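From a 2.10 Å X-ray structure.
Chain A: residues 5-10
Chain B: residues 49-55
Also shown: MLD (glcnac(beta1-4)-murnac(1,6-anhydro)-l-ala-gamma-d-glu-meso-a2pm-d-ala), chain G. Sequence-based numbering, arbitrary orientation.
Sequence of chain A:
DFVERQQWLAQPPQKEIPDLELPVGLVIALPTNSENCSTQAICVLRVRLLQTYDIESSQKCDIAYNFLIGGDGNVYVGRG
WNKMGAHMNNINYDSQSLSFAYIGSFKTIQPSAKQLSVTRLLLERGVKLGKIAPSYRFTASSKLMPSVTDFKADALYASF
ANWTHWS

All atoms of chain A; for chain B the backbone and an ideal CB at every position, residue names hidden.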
# COMPACT_ATOMS: atom_id res chain seq x y z
N ARG A 5 -7.04 6.14 1.26
CA ARG A 5 -5.76 5.51 1.57
C ARG A 5 -5.91 4.02 1.92
O ARG A 5 -5.16 3.18 1.44
CB ARG A 5 -5.12 6.25 2.72
CG ARG A 5 -4.45 7.55 2.31
CD ARG A 5 -3.90 8.27 3.50
NE ARG A 5 -2.71 7.60 4.01
CZ ARG A 5 -1.46 7.87 3.63
NH1 ARG A 5 -1.21 8.78 2.71
NH2 ARG A 5 -0.46 7.19 4.17
N GLN A 6 -6.87 3.73 2.79
CA GLN A 6 -7.13 2.35 3.22
C GLN A 6 -7.46 1.43 2.03
O GLN A 6 -7.03 0.26 2.01
CB GLN A 6 -8.23 2.29 4.31
CG GLN A 6 -9.53 3.11 4.02
CD GLN A 6 -9.54 4.55 4.62
OE1 GLN A 6 -8.51 5.26 4.65
NE2 GLN A 6 -10.73 4.99 5.08
N GLN A 7 -8.18 1.96 1.04
CA GLN A 7 -8.55 1.16 -0.12
C GLN A 7 -7.34 0.85 -0.99
O GLN A 7 -7.38 -0.13 -1.73
CB GLN A 7 -9.61 1.84 -0.97
CG GLN A 7 -10.92 2.16 -0.28
CD GLN A 7 -11.85 3.01 -1.18
OE1 GLN A 7 -12.02 4.22 -0.95
NE2 GLN A 7 -12.41 2.38 -2.21
N TRP A 8 -6.27 1.66 -0.94
CA TRP A 8 -5.05 1.31 -1.71
C TRP A 8 -3.92 0.75 -0.84
O TRP A 8 -2.77 0.64 -1.27
CB TRP A 8 -4.61 2.43 -2.67
CG TRP A 8 -4.25 3.78 -2.10
CD1 TRP A 8 -5.06 4.87 -2.03
CD2 TRP A 8 -2.96 4.21 -1.63
NE1 TRP A 8 -4.37 5.95 -1.51
CE2 TRP A 8 -3.08 5.56 -1.25
CE3 TRP A 8 -1.72 3.56 -1.47
CZ2 TRP A 8 -2.00 6.30 -0.72
CZ3 TRP A 8 -0.66 4.28 -0.95
CH2 TRP A 8 -0.80 5.64 -0.59
N LEU A 9 -4.27 0.31 0.36
CA LEU A 9 -3.34 -0.40 1.23
C LEU A 9 -2.20 0.50 1.70
O LEU A 9 -1.11 0.04 1.98
CB LEU A 9 -2.83 -1.65 0.50
CG LEU A 9 -2.58 -2.96 1.22
CD1 LEU A 9 -3.72 -3.31 2.16
CD2 LEU A 9 -2.37 -4.07 0.19
N ALA A 10 -2.49 1.80 1.82
CA ALA A 10 -1.50 2.76 2.24
C ALA A 10 -0.84 2.37 3.57
O ALA A 10 -1.51 2.02 4.55
CB ALA A 10 -2.13 4.15 2.36
N UNK B 49 -9.88 -8.08 3.70
CA UNK B 49 -10.56 -7.94 2.41
C UNK B 49 -9.78 -7.09 1.40
O UNK B 49 -9.68 -7.46 0.23
CB UNK B 49 -11.94 -7.32 2.63
N UNK B 50 -9.23 -5.97 1.84
CA UNK B 50 -8.44 -5.11 0.97
C UNK B 50 -7.18 -5.85 0.51
O UNK B 50 -6.83 -5.80 -0.66
CB UNK B 50 -8.07 -3.81 1.69
N UNK B 51 -6.51 -6.54 1.43
CA UNK B 51 -5.36 -7.37 1.08
C UNK B 51 -5.74 -8.41 0.02
O UNK B 51 -4.99 -8.59 -0.95
CB UNK B 51 -4.81 -8.06 2.33
N UNK B 52 -6.89 -9.08 0.18
CA UNK B 52 -7.32 -10.10 -0.79
C UNK B 52 -7.53 -9.51 -2.18
O UNK B 52 -7.12 -10.10 -3.19
CB UNK B 52 -8.61 -10.77 -0.32
N UNK B 53 -8.15 -8.33 -2.23
CA UNK B 53 -8.34 -7.61 -3.48
C UNK B 53 -7.02 -7.22 -4.14
O UNK B 53 -6.83 -7.36 -5.35
CB UNK B 53 -9.18 -6.36 -3.23
N UNK B 54 -6.09 -6.71 -3.35
CA UNK B 54 -4.74 -6.40 -3.83
C UNK B 54 -4.05 -7.62 -4.47
O UNK B 54 -3.44 -7.53 -5.54
CB UNK B 54 -3.89 -5.87 -2.67
N UNK B 55 -4.16 -8.76 -3.82
CA UNK B 55 -3.52 -9.98 -4.32
C UNK B 55 -4.26 -10.57 -5.53
O UNK B 55 -3.63 -10.93 -6.52
CB UNK B 55 -3.44 -11.02 -3.20
CAA MLD G . 7.38 -1.82 4.56
CAB MLD G . 7.64 -3.00 3.63
OAC MLD G . 7.61 -4.15 4.06
N2 MLD G . 7.87 -2.67 2.37
C2 MLD G . 8.17 -3.63 1.31
C3 MLD G . 9.45 -3.15 0.63
O3 MLD G . 10.57 -3.07 1.54
C4 MLD G . 9.77 -3.99 -0.60
O4 MLD G . 10.85 -3.37 -1.27
C5 MLD G . 8.55 -4.03 -1.53
C6 MLD G . 8.67 -4.95 -2.76
O6 MLD G . 7.54 -4.67 -3.63
O5 MLD G . 7.46 -4.56 -0.78
C1 MLD G . 7.04 -3.69 0.30
O1 MLD G . 5.92 -4.26 0.91
CA4 MLD G . 4.74 -4.15 0.08
CA5 MLD G . 4.10 -2.76 -0.01
OA5 MLD G . 2.72 -2.70 0.47
CA6 MLD G . 3.90 -2.65 -1.49
OA6 MLD G . 2.70 -3.36 -1.72
CA1 MLD G . 2.08 -3.62 -0.42
CA2 MLD G . 2.43 -5.07 -0.02
NAD MLD G . 1.37 -5.60 0.86
CAE MLD G . 0.71 -6.71 0.60
CAF MLD G . -0.34 -7.07 1.63
OAG MLD G . 0.92 -7.43 -0.38
CA3 MLD G . 3.76 -5.13 0.71
OAH MLD G . 4.36 -6.47 0.65
CAI MLD G . 4.16 -7.27 1.84
CAJ MLD G . 5.27 -7.10 2.85
CAL MLD G . 4.09 -8.76 1.44
OAM MLD G . 3.99 -9.58 2.35
N MLD G . 4.13 -9.09 0.15
CA MLD G . 4.04 -10.47 -0.35
CB MLD G . 2.54 -10.74 -0.54
C MLD G . 4.74 -10.50 -1.72
O MLD G . 4.43 -9.69 -2.59
NAN MLD G . 5.68 -11.43 -1.84
CAO MLD G . 6.49 -11.67 -3.04
CAP MLD G . 8.01 -11.79 -2.68
OBA MLD G . 8.71 -12.36 -3.52
OAQ MLD G . 8.44 -11.35 -1.59
CBB MLD G . 6.13 -13.03 -3.62
CBC MLD G . 4.73 -13.13 -4.22
CBD MLD G . 4.55 -14.53 -4.84
OBE MLD G . 5.20 -15.49 -4.44
NBF MLD G . 3.67 -14.60 -5.81
CBG MLD G . 3.38 -15.86 -6.50
CBH MLD G . 4.60 -16.29 -7.34
OBI MLD G . 5.22 -15.48 -8.03
NBJ MLD G . 4.94 -17.57 -7.22
CBK MLD G . 6.06 -18.20 -7.95
CBL MLD G . 5.51 -19.39 -8.74
CBM MLD G . 7.19 -18.72 -7.03
OBO MLD G . 6.91 -19.02 -5.85
OBN MLD G . 8.33 -18.82 -7.57
CBP MLD G . 2.12 -15.66 -7.37
CBQ MLD G . 1.51 -17.00 -7.82
CBR MLD G . 0.18 -16.78 -8.55
CBS MLD G . -0.72 -18.02 -8.54
CBT MLD G . -1.30 -18.21 -7.13
OBV MLD G . -2.18 -17.41 -6.78
OBU MLD G . -0.85 -19.15 -6.44
NBW MLD G . 0.06 -19.20 -8.93

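The seven positions of chain B carry helical backbone angles throughout, so their side chains fan out around the helix and only some can meet chain A. Opposite them, chain A offers a short turn, with the backbone carbonyls of A:Gln6 and A:Gln7 and the branched side chain of A:Leu9.

Position 49 has nothing of chain A within 5.5 Å of its ideal CB, and the backbone sets no preference beyond compatibility with a helix. Many polar or small residues would serve; the deposited residue is B:Asn49, which makes no contact with the chain A stretch.

At position 50 CA-to-CB points toward chain A. The ideal CB lies 4.2 Å from A:Gln6 O and 4.4 Å from A:Leu9 CD1, so space is limited and the surroundings are mixed. A compact apolar side chain would pack on the leucine, whereas a small hydroxyl residue could suit the carbonyls. The residue is B:Val50, with chi1 in the t well. Its CG1 lies 3.8 Å from A:Leu9 CD1 and also packs against the carbonyls, 3.4 Å from A:Gln6 O and 3.7 Å from A:Gln7 O. These are van der Waals contacts; no hydrogen bond crosses between the stretches.

Position 51 points sideways, its ideal CB 4.9 Å from A:Leu9 CD1. A medium-sized apolar side chain could reach that methyl from the flank. B:Val51 does so, with CG2 3.9 Å from A:Leu9 CD1, while its CG1 lies 3.9 Å from CAF of the ligand.

Positions 52 and 53 have no chain A atom near their ideal CB, and chain A leaves the choice open. They are B:Gln52, which hydrogen-bonds elsewhere in the structure, and B:Ser53.

Position 54 again points toward chain A, and its ideal CB is just 3.7 Å from A:Leu9 CD2. An apolar residue is favoured: leucine, isoleucine or methionine could pack here, and an aromatic ring could lie against the methyl. B:Phe54 takes the last course. A:Leu9 CD2 approaches B:Phe54 CG to 3.5 Å and sits over one ring face, 3.8 Å from the centroid and 26° off the normal, a CH-pi contact. The two methyls of A:Leu9 thus touch different partners, CD1 the valines and CD2 the ring.

Position 55 is beyond reach of chain A, but the ligand lies nearby, and a side chain long enough to donate a hydrogen bond would find its carbonyl. B:His55 does this: NE2 donates to MLD OAG at 2.8 Å, with the acceptor at the ring edge.

Chain B, residues 49-55: NVVQSFH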
# COMPACT_ATOMS: atom_id res chain seq x y z
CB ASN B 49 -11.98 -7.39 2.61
CG ASN B 49 -12.96 -8.49 3.01
OD1 ASN B 49 -13.48 -8.50 4.13
ND2 ASN B 49 -13.17 -9.44 2.12
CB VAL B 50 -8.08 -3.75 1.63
CG1 VAL B 50 -7.20 -2.93 0.71
CG2 VAL B 50 -9.35 -2.97 1.94
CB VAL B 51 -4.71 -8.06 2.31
CG1 VAL B 51 -3.66 -9.13 1.87
CG2 VAL B 51 -4.05 -7.02 3.25
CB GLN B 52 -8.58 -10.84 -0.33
CG GLN B 52 -9.01 -11.92 -1.33
CD GLN B 52 -10.13 -12.79 -0.85
OE1 GLN B 52 -11.17 -12.29 -0.41
NE2 GLN B 52 -9.97 -14.11 -1.00
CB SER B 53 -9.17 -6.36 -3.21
OG SER B 53 -9.49 -5.74 -4.44
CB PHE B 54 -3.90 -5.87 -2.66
CG PHE B 54 -2.67 -5.15 -3.09
CD1 PHE B 54 -2.76 -3.91 -3.71
CD2 PHE B 54 -1.42 -5.68 -2.84
CE1 PHE B 54 -1.61 -3.24 -4.11
CE2 PHE B 54 -0.28 -5.01 -3.23
CZ PHE B 54 -0.37 -3.80 -3.87
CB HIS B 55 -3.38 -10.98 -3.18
CG HIS B 55 -2.37 -10.57 -2.16
ND1 HIS B 55 -2.08 -11.32 -1.05
CD2 HIS B 55 -1.54 -9.49 -2.11
CE1 HIS B 55 -1.13 -10.72 -0.35
NE2 HIS B 55 -0.79 -9.61 -0.97
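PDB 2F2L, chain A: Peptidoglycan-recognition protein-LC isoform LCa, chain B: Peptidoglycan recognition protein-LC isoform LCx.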